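Local coordinates for acetaldehyde dehydrogenase (Acetylating) (Geobacillus thermoglucosidasius, PDB 5J78), which probably catalyses the NAD-dependent, CoA-acylating interconversion of acetaldehyde and acetyl-CoA, at residues R37-E42 with L193-T198. Residues are numbered along the deposited sequence; the frame is centred on the assembly and turned at random.
Sequences RNYLEE and LISCIT
Tyr39 carries this contact, reaching from helix 28-51 onto the short strand 194-196, the neighbour of strand 160-165 in the mixed sheet, where it runs into the loop at Ile197 and Thr198. Before it in the helix, Arg37 is salt-bridged to Glu207 and, in the second subunit, to Asp27 and Asp29, while Asn38 accepts a hydrogen bond from Arg26 of that subunit. With CG anti to its carbonyl carbon (chi1 -69°), Tyr39 sends its ring out over the strand toward Ser195 and Cys196. Ser195 CB sits over one face of the Tyr39 ring, 3.9 Å from its centroid and 17° off the normal, in a CH-pi contact. The hydroxyl of the same serine turns to the root of the ring, OG lying 3.5 Å from Tyr39 CB. Farther out, Tyr39 CE2 comes within 3.2 Å of Cys196 O, obliquely to the ring, and Ile197 N approaches the ring edge at 3.7 Å from CE2. The phenol end reaches Thr198, whose CG2 lies 3.9 Å from Tyr39 OH. With alanine at Tyr39, a gap would probably open over Ser195 and beside Cys196 O, and Thr198 CG2 and Glu35 would lose the phenol. The ring is thus held mainly by CH-pi and van der Waals contact, while Glu35 OE2, one helical turn earlier, accepts a hydrogen bond from Thr198 OG1 and makes a weak one with Tyr39 OH, so one carboxylate oxygen ties helix to loop.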
loop_
_atom_site.group_PDB
_atom_site.type_symbol
_atom_site.label_atom_id
_atom_site.label_comp_id
_atom_site.label_asym_id
_atom_site.label_seq_id
_atom_site.Cartn_x
_atom_site.Cartn_y
_atom_site.Cartn_z
ATOM N N ARG A 37 2.341 -21.413 6.148
ATOM C CA ARG A 37 3.684 -21.732 5.641
ATOM C C ARG A 37 3.979 -23.222 5.786
ATOM O O ARG A 37 4.439 -23.846 4.852
ATOM C CB ARG A 37 4.749 -20.905 6.357
ATOM C CG ARG A 37 4.594 -19.395 6.095
ATOM C CD ARG A 37 5.756 -18.600 6.664
ATOM N NE ARG A 37 5.649 -17.159 6.431
ATOM C CZ ARG A 37 6.478 -16.260 6.957
ATOM N NH1 ARG A 37 7.462 -16.661 7.733
ATOM N NH2 ARG A 37 6.329 -14.965 6.715
ATOM N N ASN A 38 3.668 -23.800 6.941
ATOM C CA ASN A 38 3.826 -25.233 7.115
ATOM C C ASN A 38 3.001 -26.062 6.117
ATOM O O ASN A 38 3.504 -27.023 5.555
ATOM C CB ASN A 38 3.451 -25.637 8.535
ATOM C CG ASN A 38 4.435 -25.105 9.584
ATOM O OD1 ASN A 38 5.580 -24.818 9.292
ATOM N ND2 ASN A 38 3.967 -24.973 10.812
ATOM N N TYR A 39 1.736 -25.704 5.909
ATOM C CA TYR A 39 0.901 -26.422 4.945
ATOM C C TYR A 39 1.457 -26.349 3.531
ATOM O O TYR A 39 1.447 -27.341 2.800
ATOM C CB TYR A 39 -0.534 -25.874 4.940
ATOM C CG TYR A 39 -1.331 -26.160 6.186
ATOM C CD1 TYR A 39 -0.908 -27.098 7.119
ATOM C CD2 TYR A 39 -2.522 -25.484 6.426
ATOM C CE1 TYR A 39 -1.659 -27.354 8.269
ATOM C CE2 TYR A 39 -3.273 -25.729 7.556
ATOM C CZ TYR A 39 -2.837 -26.666 8.481
ATOM O OH TYR A 39 -3.582 -26.908 9.618
ATOM N N LEU A 40 1.907 -25.173 3.117
ATOM C CA LEU A 40 2.384 -25.041 1.748
ATOM C C LEU A 40 3.672 -25.847 1.534
ATOM O O LEU A 40 3.863 -26.448 0.481
ATOM C CB LEU A 40 2.608 -23.576 1.400
ATOM C CG LEU A 40 1.350 -22.751 1.187
ATOM C CD1 LEU A 40 1.694 -21.265 1.238
ATOM C CD2 LEU A 40 0.693 -23.107 -0.133
ATOM N N GLU A 41 4.549 -25.891 2.525
ATOM C CA GLU A 41 5.789 -26.641 2.330
ATOM C C GLU A 41 5.491 -28.134 2.329
ATOM O O GLU A 41 6.015 -28.875 1.508
ATOM C CB GLU A 41 6.825 -26.276 3.382
ATOM C CG GLU A 41 7.831 -25.284 2.836
ATOM C CD GLU A 41 8.368 -24.370 3.889
ATOM O OE1 GLU A 41 8.672 -24.870 4.995
ATOM O OE2 GLU A 41 8.471 -23.153 3.612
ATOM N N GLU A 42 4.604 -28.569 3.206
ATOM C CA GLU A 42 4.180 -29.958 3.187
ATOM C C GLU A 42 3.408 -30.267 1.900
ATOM O O GLU A 42 3.556 -31.347 1.329
ATOM C CB GLU A 42 3.335 -30.271 4.422
ATOM C CG GLU A 42 4.158 -30.285 5.709
ATOM C CD GLU A 42 3.364 -29.829 6.941
ATOM O OE1 GLU A 42 2.113 -29.871 6.905
ATOM O OE2 GLU A 42 3.992 -29.419 7.944
ATOM N N LEU A 193 -1.217 -33.549 1.423
ATOM C CA LEU A 193 -1.740 -33.213 0.105
ATOM C C LEU A 193 -2.892 -32.219 0.149
ATOM O O LEU A 193 -2.987 -31.310 -0.688
ATOM C CB LEU A 193 -2.210 -34.480 -0.589
ATOM C CG LEU A 193 -2.525 -34.313 -2.064
ATOM C CD1 LEU A 193 -1.255 -34.026 -2.870
ATOM C CD2 LEU A 193 -3.219 -35.543 -2.576
ATOM N N ILE A 194 -3.777 -32.455 1.116
ATOM C CA ILE A 194 -4.991 -31.680 1.349
ATOM C C ILE A 194 -4.957 -31.193 2.787
ATOM O O ILE A 194 -4.824 -31.999 3.714
ATOM C CB ILE A 194 -6.252 -32.510 1.137
ATOM C CG1 ILE A 194 -6.297 -33.081 -0.279
ATOM C CG2 ILE A 194 -7.499 -31.697 1.411
ATOM C CD1 ILE A 194 -7.201 -34.283 -0.392
ATOM N N SER A 195 -5.065 -29.883 2.964
ATOM C CA SER A 195 -4.959 -29.260 4.284
ATOM C C SER A 195 -5.957 -28.126 4.382
ATOM O O SER A 195 -6.518 -27.695 3.368
ATOM C CB SER A 195 -3.532 -28.751 4.546
ATOM O OG SER A 195 -3.081 -27.887 3.504
ATOM N N CYS A 196 -6.189 -27.644 5.604
ATOM C CA CYS A 196 -7.106 -26.532 5.822
ATOM C C CYS A 196 -6.673 -25.683 7.013
ATOM O O CYS A 196 -6.355 -26.206 8.078
ATOM C CB CYS A 196 -8.521 -27.073 6.028
ATOM S SG CYS A 196 -9.845 -25.862 6.216
ATOM N N ILE A 197 -6.634 -24.372 6.805
ATOM C CA ILE A 197 -6.389 -23.398 7.870
ATOM C C ILE A 197 -7.399 -23.624 9.016
ATOM O O ILE A 197 -8.604 -23.657 8.783
ATOM C CB ILE A 197 -6.514 -21.934 7.336
ATOM C CG1 ILE A 197 -5.379 -21.613 6.353
ATOM C CG2 ILE A 197 -6.475 -20.925 8.466
ATOM C CD1 ILE A 197 -5.647 -20.380 5.519
ATOM N N THR A 198 -6.904 -23.750 10.240
ATOM C CA THR A 198 -7.770 -24.006 11.393
ATOM C C THR A 198 -8.129 -22.733 12.153
ATOM O O THR A 198 -9.148 -22.678 12.824
ATOM C CB THR A 198 -7.116 -24.983 12.374
ATOM O OG1 THR A 198 -5.910 -24.409 12.894
ATOM C CG2 THR A 198 -6.795 -26.295 11.668
#